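Local coordinates for conserved hypothetical protein (Staphylococcus aureus subsp. aureus, PDB 2AP3) that is of unknown function but belongs to a family of putative cell-wall binding lipoproteins and folds as an elongated bundle of long helices, at residues A[134-137]-A[138-142]; A[167-170]-A[171-174]; A[80-83]-A[84-87]; A[142-145]-A[146-150]. All coordinates share one frame; numbering follows the deposited sequence.

Contact 1: residues A[134-137]-A[138-142]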
# COMPACT_ATOMS: atom_id res chain seq x y z
N LYS A 134 -4.27 -4.46 -6.07
CA LYS A 134 -5.24 -5.30 -6.77
C LYS A 134 -6.14 -6.04 -5.76
O LYS A 134 -7.36 -6.11 -5.92
CB LYS A 134 -4.53 -6.31 -7.69
CG LYS A 134 -5.45 -7.03 -8.68
CD LYS A 134 -4.63 -7.89 -9.66
CE LYS A 134 -5.50 -8.80 -10.49
NZ LYS A 134 -6.49 -8.07 -11.33
N ALA A 135 -5.53 -6.59 -4.72
CA ALA A 135 -6.28 -7.38 -3.73
C ALA A 135 -7.23 -6.48 -2.92
O ALA A 135 -8.36 -6.87 -2.62
CB ALA A 135 -5.32 -8.12 -2.81
N TYR A 136 -6.77 -5.28 -2.57
CA TYR A 136 -7.60 -4.37 -1.81
C TYR A 136 -8.81 -3.93 -2.65
O TYR A 136 -9.95 -4.01 -2.19
CB TYR A 136 -6.79 -3.14 -1.35
CG TYR A 136 -7.67 -2.14 -0.62
CD1 TYR A 136 -8.18 -2.44 0.64
CD2 TYR A 136 -8.03 -0.93 -1.23
CE1 TYR A 136 -9.02 -1.55 1.31
CE2 TYR A 136 -8.89 -0.01 -0.55
CZ TYR A 136 -9.36 -0.33 0.71
OH TYR A 136 -10.20 0.56 1.37
N LYS A 137 -8.55 -3.48 -3.89
CA LYS A 137 -9.67 -3.09 -4.77
C LYS A 137 -10.68 -4.22 -5.02
O LYS A 137 -11.89 -3.99 -5.02
CB LYS A 137 -9.13 -2.53 -6.08
CG LYS A 137 -8.41 -1.22 -5.88
CD LYS A 137 -8.04 -0.57 -7.24
CE LYS A 137 -6.86 -1.22 -7.87
NZ LYS A 137 -6.48 -0.39 -9.06
N LYS A 138 -10.17 -5.44 -5.19
CA LYS A 138 -11.06 -6.58 -5.42
C LYS A 138 -11.97 -6.74 -4.20
O LYS A 138 -13.18 -6.95 -4.34
CB LYS A 138 -10.24 -7.85 -5.67
CG LYS A 138 -11.08 -9.01 -6.08
CD LYS A 138 -10.23 -10.26 -6.16
CE LYS A 138 -11.06 -11.46 -6.44
NZ LYS A 138 -11.49 -11.46 -7.84
N ALA A 139 -11.38 -6.65 -3.02
CA ALA A 139 -12.16 -6.84 -1.79
C ALA A 139 -13.26 -5.76 -1.67
O ALA A 139 -14.44 -6.07 -1.45
CB ALA A 139 -11.24 -6.82 -0.58
N VAL A 140 -12.89 -4.48 -1.81
CA VAL A 140 -13.87 -3.37 -1.64
C VAL A 140 -14.92 -3.42 -2.74
O VAL A 140 -16.12 -3.26 -2.47
CB VAL A 140 -13.17 -2.00 -1.59
CG1 VAL A 140 -14.20 -0.90 -1.44
CG2 VAL A 140 -12.19 -1.96 -0.45
N ASN A 141 -14.49 -3.73 -3.96
CA ASN A 141 -15.45 -3.93 -5.02
C ASN A 141 -16.43 -5.07 -4.74
O ASN A 141 -17.60 -4.95 -5.08
CB ASN A 141 -14.75 -4.09 -6.36
CG ASN A 141 -14.36 -2.74 -6.96
OD1 ASN A 141 -13.17 -2.44 -7.23
ND2 ASN A 141 -15.35 -1.90 -7.18
N SER A 142 -15.97 -6.15 -4.09
CA SER A 142 -16.89 -7.27 -3.78
C SER A 142 -17.92 -6.90 -2.69
O SER A 142 -19.04 -7.43 -2.68
CB SER A 142 -16.12 -8.55 -3.43
OG SER A 142 -15.44 -8.38 -2.22

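Contact 2: residues A[167-170]-A[171-174]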
# COMPACT_ATOMS: atom_id res chain seq x y z
N ILE A 167 -16.64 -12.06 -0.58
CA ILE A 167 -16.00 -11.03 0.24
C ILE A 167 -15.00 -11.67 1.22
O ILE A 167 -13.84 -11.26 1.28
CB ILE A 167 -17.04 -10.15 1.00
CG1 ILE A 167 -17.94 -9.45 0.00
CG2 ILE A 167 -16.35 -9.15 1.91
CD1 ILE A 167 -19.18 -8.80 0.64
N GLU A 168 -15.44 -12.68 1.97
CA GLU A 168 -14.55 -13.39 2.88
C GLU A 168 -13.30 -13.90 2.19
O GLU A 168 -12.20 -13.74 2.70
CB GLU A 168 -15.25 -14.57 3.57
CG GLU A 168 -16.08 -14.15 4.75
CD GLU A 168 -16.64 -15.33 5.54
OE1 GLU A 168 -17.41 -15.05 6.48
OE2 GLU A 168 -16.31 -16.51 5.24
N GLN A 169 -13.48 -14.53 1.03
CA GLN A 169 -12.34 -15.13 0.33
C GLN A 169 -11.36 -14.04 -0.13
O GLN A 169 -10.12 -14.19 -0.07
CB GLN A 169 -12.78 -15.97 -0.87
CG GLN A 169 -11.63 -16.72 -1.52
CD GLN A 169 -10.78 -17.46 -0.49
OE1 GLN A 169 -11.29 -18.31 0.25
NE2 GLN A 169 -9.49 -17.12 -0.42
N ASN A 170 -11.93 -12.93 -0.59
CA ASN A 170 -11.13 -11.80 -1.03
C ASN A 170 -10.33 -11.20 0.09
O ASN A 170 -9.19 -10.77 -0.12
CB ASN A 170 -12.02 -10.76 -1.71
CG ASN A 170 -12.59 -11.26 -3.00
OD1 ASN A 170 -12.10 -12.24 -3.58
ND2 ASN A 170 -13.64 -10.61 -3.47
N TYR A 171 -10.91 -11.21 1.29
CA TYR A 171 -10.17 -10.71 2.46
C TYR A 171 -9.07 -11.68 2.92
O TYR A 171 -8.03 -11.22 3.40
CB TYR A 171 -11.10 -10.27 3.60
CG TYR A 171 -11.58 -8.86 3.38
CD1 TYR A 171 -10.71 -7.79 3.52
CD2 TYR A 171 -12.88 -8.59 2.94
CE1 TYR A 171 -11.13 -6.49 3.29
CE2 TYR A 171 -13.31 -7.31 2.71
CZ TYR A 171 -12.42 -6.25 2.89
OH TYR A 171 -12.83 -4.95 2.65
N LYS A 172 -9.28 -12.98 2.73
CA LYS A 172 -8.25 -13.99 3.04
C LYS A 172 -7.06 -13.73 2.15
O LYS A 172 -5.92 -13.70 2.60
CB LYS A 172 -8.75 -15.42 2.82
CG LYS A 172 -9.66 -15.98 3.92
CD LYS A 172 -10.00 -17.42 3.62
CE LYS A 172 -11.25 -17.87 4.42
NZ LYS A 172 -10.94 -18.55 5.71
N LYS A 173 -7.33 -13.52 0.87
CA LYS A 173 -6.29 -13.23 -0.09
C LYS A 173 -5.60 -11.89 0.20
O LYS A 173 -4.37 -11.78 0.05
CB LYS A 173 -6.88 -13.24 -1.49
CG LYS A 173 -7.38 -14.60 -1.96
CD LYS A 173 -7.48 -14.62 -3.48
CE LYS A 173 -8.63 -13.76 -4.01
NZ LYS A 173 -8.28 -13.21 -5.36
N LEU A 174 -6.38 -10.88 0.60
CA LEU A 174 -5.79 -9.58 0.91
C LEU A 174 -4.82 -9.71 2.10
O LEU A 174 -3.74 -9.10 2.08
CB LEU A 174 -6.86 -8.52 1.18
CG LEU A 174 -6.43 -7.13 1.67
CD1 LEU A 174 -5.47 -6.46 0.68
CD2 LEU A 174 -7.64 -6.28 2.01

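Contact 3: residues A[80-83]-A[84-87]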
# COMPACT_ATOMS: atom_id res chain seq x y z
N LYS A 80 -11.96 5.57 -4.02
CA LYS A 80 -11.49 6.86 -4.53
C LYS A 80 -10.30 7.34 -3.68
O LYS A 80 -9.25 7.75 -4.21
CB LYS A 80 -12.63 7.87 -4.52
CG LYS A 80 -12.26 9.26 -5.06
CD LYS A 80 -11.72 9.19 -6.49
CE LYS A 80 -12.80 8.68 -7.46
NZ LYS A 80 -12.32 8.52 -8.88
N GLU A 81 -10.45 7.27 -2.36
CA GLU A 81 -9.34 7.66 -1.49
C GLU A 81 -8.12 6.78 -1.76
O GLU A 81 -6.98 7.28 -1.82
CB GLU A 81 -9.80 7.61 -0.02
CG GLU A 81 -8.81 8.20 0.98
CD GLU A 81 -8.43 9.66 0.72
OE1 GLU A 81 -9.23 10.47 0.18
OE2 GLU A 81 -7.30 10.00 1.12
N PHE A 82 -8.32 5.48 -1.97
CA PHE A 82 -7.18 4.59 -2.22
C PHE A 82 -6.41 4.94 -3.49
O PHE A 82 -5.21 4.68 -3.56
CB PHE A 82 -7.64 3.14 -2.21
CG PHE A 82 -6.52 2.15 -2.29
CD1 PHE A 82 -5.63 1.99 -1.23
CD2 PHE A 82 -6.34 1.37 -3.42
CE1 PHE A 82 -4.60 1.05 -1.31
CE2 PHE A 82 -5.31 0.43 -3.51
CZ PHE A 82 -4.44 0.29 -2.45
N GLU A 83 -7.07 5.55 -4.46
CA GLU A 83 -6.38 6.00 -5.69
C GLU A 83 -5.17 6.86 -5.35
O GLU A 83 -4.15 6.79 -6.05
CB GLU A 83 -7.31 6.84 -6.57
CG GLU A 83 -8.44 6.05 -7.20
CD GLU A 83 -9.26 6.88 -8.20
OE1 GLU A 83 -8.70 7.81 -8.84
OE2 GLU A 83 -10.47 6.62 -8.34
N LYS A 84 -5.30 7.70 -4.32
CA LYS A 84 -4.19 8.57 -3.91
C LYS A 84 -2.96 7.75 -3.50
O LYS A 84 -1.83 8.14 -3.79
CB LYS A 84 -4.61 9.53 -2.80
CG LYS A 84 -5.69 10.54 -3.20
CD LYS A 84 -6.22 11.23 -1.96
CE LYS A 84 -7.42 12.10 -2.25
NZ LYS A 84 -7.94 12.79 -1.01
N GLU A 85 -3.18 6.62 -2.82
CA GLU A 85 -2.07 5.72 -2.45
C GLU A 85 -1.45 5.10 -3.71
O GLU A 85 -0.23 5.07 -3.87
CB GLU A 85 -2.52 4.63 -1.46
CG GLU A 85 -1.41 3.58 -1.19
CD GLU A 85 -1.74 2.63 -0.04
OE1 GLU A 85 -2.60 2.97 0.81
OE2 GLU A 85 -1.14 1.51 -0.02
N GLU A 86 -2.30 4.64 -4.62
CA GLU A 86 -1.83 4.07 -5.87
C GLU A 86 -1.00 5.08 -6.63
O GLU A 86 0.09 4.74 -7.12
CB GLU A 86 -3.01 3.61 -6.71
CG GLU A 86 -3.76 2.44 -6.05
CD GLU A 86 -4.88 1.97 -6.94
OE1 GLU A 86 -5.97 2.59 -6.95
OE2 GLU A 86 -4.64 0.99 -7.66
N ASP A 87 -1.51 6.31 -6.71
CA ASP A 87 -0.82 7.39 -7.44
C ASP A 87 0.52 7.72 -6.78
O ASP A 87 1.50 8.01 -7.47
CB ASP A 87 -1.71 8.65 -7.54
CG ASP A 87 -2.94 8.46 -8.45
OD1 ASP A 87 -3.03 7.49 -9.23
OD2 ASP A 87 -3.84 9.34 -8.40
O HOH W 1 -5.95 12.02 1.33
O HOH W 2 -5.75 6.27 -9.81

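Contact 4: residues A[142-145]-A[146-150]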
# COMPACT_ATOMS: atom_id res chain seq x y z
N SER A 142 -15.97 -6.15 -4.09
CA SER A 142 -16.89 -7.27 -3.78
C SER A 142 -17.92 -6.90 -2.69
O SER A 142 -19.04 -7.43 -2.68
CB SER A 142 -16.12 -8.55 -3.43
OG SER A 142 -15.44 -8.38 -2.22
N GLU A 143 -17.55 -5.94 -1.84
CA GLU A 143 -18.51 -5.36 -0.87
C GLU A 143 -19.56 -4.57 -1.65
O GLU A 143 -20.76 -4.76 -1.44
CB GLU A 143 -17.79 -4.48 0.16
CG GLU A 143 -16.97 -5.33 1.17
CD GLU A 143 -16.01 -4.56 2.06
OE1 GLU A 143 -15.65 -3.42 1.77
OE2 GLU A 143 -15.55 -5.17 3.07
N LYS A 144 -19.08 -3.71 -2.54
CA LYS A 144 -19.97 -2.94 -3.40
C LYS A 144 -20.98 -3.84 -4.15
O LYS A 144 -22.16 -3.53 -4.23
CB LYS A 144 -19.19 -2.02 -4.33
CG LYS A 144 -20.14 -1.11 -5.17
CD LYS A 144 -19.40 -0.09 -6.07
CE LYS A 144 -20.36 0.59 -7.06
NZ LYS A 144 -19.59 1.56 -7.90
N THR A 145 -20.50 -4.96 -4.68
CA THR A 145 -21.37 -5.91 -5.38
C THR A 145 -22.49 -6.43 -4.45
O THR A 145 -23.65 -6.51 -4.86
CB THR A 145 -20.51 -7.05 -5.92
OG1 THR A 145 -19.66 -6.52 -6.93
CG2 THR A 145 -21.35 -8.16 -6.50
N LEU A 146 -22.15 -6.75 -3.21
CA LEU A 146 -23.19 -7.15 -2.26
C LEU A 146 -24.17 -5.99 -2.03
O LEU A 146 -25.38 -6.21 -2.02
CB LEU A 146 -22.59 -7.62 -0.95
CG LEU A 146 -23.55 -7.84 0.23
CD1 LEU A 146 -24.66 -8.84 -0.15
CD2 LEU A 146 -22.81 -8.30 1.48
N PHE A 147 -23.66 -4.78 -1.84
CA PHE A 147 -24.58 -3.67 -1.54
C PHE A 147 -25.51 -3.34 -2.70
O PHE A 147 -26.69 -3.03 -2.47
CB PHE A 147 -23.82 -2.43 -1.04
CG PHE A 147 -22.90 -2.70 0.12
CD1 PHE A 147 -23.26 -3.59 1.13
CD2 PHE A 147 -21.65 -2.09 0.17
CE1 PHE A 147 -22.39 -3.87 2.21
CE2 PHE A 147 -20.76 -2.37 1.24
CZ PHE A 147 -21.16 -3.26 2.27
N LYS A 148 -25.00 -3.43 -3.93
CA LYS A 148 -25.85 -3.24 -5.11
C LYS A 148 -26.97 -4.28 -5.16
O LYS A 148 -28.11 -3.97 -5.52
CB LYS A 148 -25.04 -3.29 -6.38
CG LYS A 148 -24.24 -2.02 -6.63
CD LYS A 148 -23.53 -2.03 -8.03
CE LYS A 148 -24.49 -2.18 -9.23
NZ LYS A 148 -23.72 -2.25 -10.50
N TYR A 149 -26.63 -5.51 -4.78
CA TYR A 149 -27.64 -6.57 -4.73
C TYR A 149 -28.74 -6.23 -3.73
O TYR A 149 -29.92 -6.45 -3.97
CB TYR A 149 -26.95 -7.91 -4.44
CG TYR A 149 -27.89 -9.06 -4.18
CD1 TYR A 149 -28.67 -9.61 -5.19
CD2 TYR A 149 -28.00 -9.60 -2.90
CE1 TYR A 149 -29.53 -10.66 -4.94
CE2 TYR A 149 -28.86 -10.68 -2.64
CZ TYR A 149 -29.62 -11.20 -3.67
OH TYR A 149 -30.49 -12.25 -3.45
N LEU A 150 -28.37 -5.64 -2.61
CA LEU A 150 -29.39 -5.20 -1.64
C LEU A 150 -30.27 -4.04 -2.13
O LEU A 150 -31.36 -3.84 -1.57
CB LEU A 150 -28.73 -4.75 -0.33
CG LEU A 150 -27.82 -5.74 0.40
CD1 LEU A 150 -27.19 -5.10 1.60
CD2 LEU A 150 -28.58 -6.99 0.81

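Contact 1: residues A[134-137]-A[138-142]
Tyr136 and Val140 make the main side-chain contact here, one turn apart on helix 109-150. It is a CH-pi contact. Val140 CG2 sits over one face of the Tyr136 ring, 3.8 Å from the ring centroid and 24° off the normal. The methyl is shifted toward the phenol end of the ring, with CG2 3.5 Å from Tyr136 CZ. With chi1 at 177°, the Tyr136 ring lies beside its own carbonyl carbon, on the side of the following turn, where Val140 meets it. Of the two valine methyls, CG2, the one beside the Val140 nitrogen, makes the contact.

Backbone hydrogen bonds tie the two segments as regular alpha helix. The straightest is Val140 N to Tyr136 O, 3.0 Å. Asn141 N to Lys137 O is shorter, at 2.8 Å.

The helix belongs to an antiparallel helical bundle. Tyr136 and Val140 face helix 61-96, where both touch Arg78 and the Tyr136 ring meets Phe82. Ala135 and Lys138 face helix 157-195.

Ser142 OG donates to Ala139 O at 2.6 Å, folding the hydroxyl back onto its own helix. Lys137 NZ leaves the turn to form a salt bridge with Glu86.

Contact 2: residues A[167-170]-A[171-174]
Residues 167-174 form two continuous turns inside helix 157-195, where Tyr171 N bonds to Ile167 O at 2.9 Å. Three more i to i+4 bonds follow it. The straightest at the hydrogen is Lys173 N to Gln169 O, 3.0 Å and 165°.

The side chains fall into groups by the side of the helix they occupy. Toward helix 109-150, Ile167 and Tyr171 lie side by side and point the same way. Ile167 CG2 meets the edge of the Tyr171 ring in its plane, 3.6 Å from CE2. The branch that touches is the methyl set anti to the Ile167 nitrogen, beside the carbonyl carbon. Asn170 and Lys173 run alongside each other at the boundary with helix 109-150, where both touch Lys138. OD1 of Asn170 is 3.8 Å from CE of Lys173. On the outer side, the Gln169 chain bends at chi2 (48°), and the whole side chain crosses those of Lys172 and Lys173 at about a right angle. Gln169 OE1 packs 3.7 Å from Lys172 CD, and Gln169 NE2 packs 3.6 Å from Lys173 CG.

Two polar ends turn to helix 109-150. Asn170 ND2 bonds to Ser142, and Tyr171 OH bonds to Glu143.

This part of the helix has a face toward helix 109-150 and a more exposed face. The first offers one apolar contact and two polar groups held by helix 109-150. On the second, amide O and N atoms of Gln169 pack on lysine methylenes.

Contact 3: residues A[80-83]-A[84-87]
Glu81 and Lys84 meet because one chain bends and the other stays straight. The Glu81 chain turns at chi2 (57°), while Lys84 is extended beyond CG. Their ends then cross obliquely in a salt bridge, Lys84 NZ to Glu81 OE1 at 2.9 Å, on the syn side of the carboxylate and somewhat out of its plane. This i to i+3 pair lies on helix 61-96 of the helical bundle and packs on Val38 of helix 33-50.

Phe82 takes chi1 of -173°, and its ring reaches forward between two glutamates of the next turn. Glu85 OE1 comes to 3.5 Å from Phe82 CE1, with carboxylate and ring planes 60° apart. Glu86 CG comes to 3.6 Å from Phe82 CE2, and there the planes are 25° apart. Both acids have partners on helix 109-150: Glu85 bonds to His129, and Glu86 forms a salt bridge with Lys137.

The backbone is uneven here. Lys84 N bonds to Glu81 O, one residue short of the alpha pattern, whereas Glu86 and Asp87 bond to Phe82 and Glu83 as in a regular alpha helix.

Lys80 NZ pairs with Glu83 OE2 at 2.7 Å. A water donates to Asp87 OD1 at 3.0 Å and makes a weak bond to Glu83 OE1.

Contact 4: residues A[142-145]-A[146-150]
Phe147 folds back over the turn that starts at Glu143. Its CB is 3.8 Å from Lys144 O and a little farther from Glu143 O. CG lies beside the Phe147 nitrogen (chi1 -53°), which lays the ring over the Glu143 carbonyl. Phe147 CG is 3.4 Å from Glu143 O. CD2 is the ring atom nearest that oxygen, and Phe147 CD2 to Glu143 O is 3.2 Å. CD1 and CE1, on the other side of the ring, lie farther from it. The oxygen stands over one ring face, offset toward the rim. CE2 meets both that oxygen and the Glu143 side chain, with Phe147 CE2 3.8 Å from Glu143 CB. CZ, at the tip, is more distant from both Glu143 O and CB.

The same oxygen also accepts the Phe147 backbone N-H, Phe147 N to Glu143 O being 2.9 Å. Glu143 O is thus also covered by the ring of the residue whose N-H it accepts. Similar backbone bonds join Leu146 to Ser142, Lys148 to Lys144 and Tyr149 to Thr145.

Other side chains touch the preceding turn near their base. Leu146 CB rests 3.4 Å from Glu143 O. Lys148 CG packs 3.5 Å from Lys144 O. Lys144 NZ forms a salt bridge with Asp76 of helix 61-96.

This part of helix 109-150 lies among three other helices of the all-helical bundle. Phe147 packs on Leu71 and Ile72 of helix 61-96, and on Lys49 of helix 33-50. Glu143 is gripped by Arg78 of helix 61-96 and Tyr171 of helix 157-195, while Leu146 packs on Ile167 of that last helix.

How the contacts relate
Contacts 1 and 4 are successive parts of helix 109-150 and share Ser142. Both are partly buried. Contacts 2 and 3 lie nearer the surface, on helices 157-195 and 61-96. They do not touch each other, but each touches contact 1. Contact 1 thus stands between them: a salt bridge and an aromatic pair join it to contact 3, and a probable hydrogen bond with packing joins it to contact 2. Contact 4 also reaches contact 2, but not contact 3. The chemistry differs with place. Aromatic rings cover a methyl or carbonyl in contacts 1 and 4. Contact 3 relies on charge pairs and water, while contact 2 pairs an isoleucine-tyrosine edge contact with amide-lysine packing.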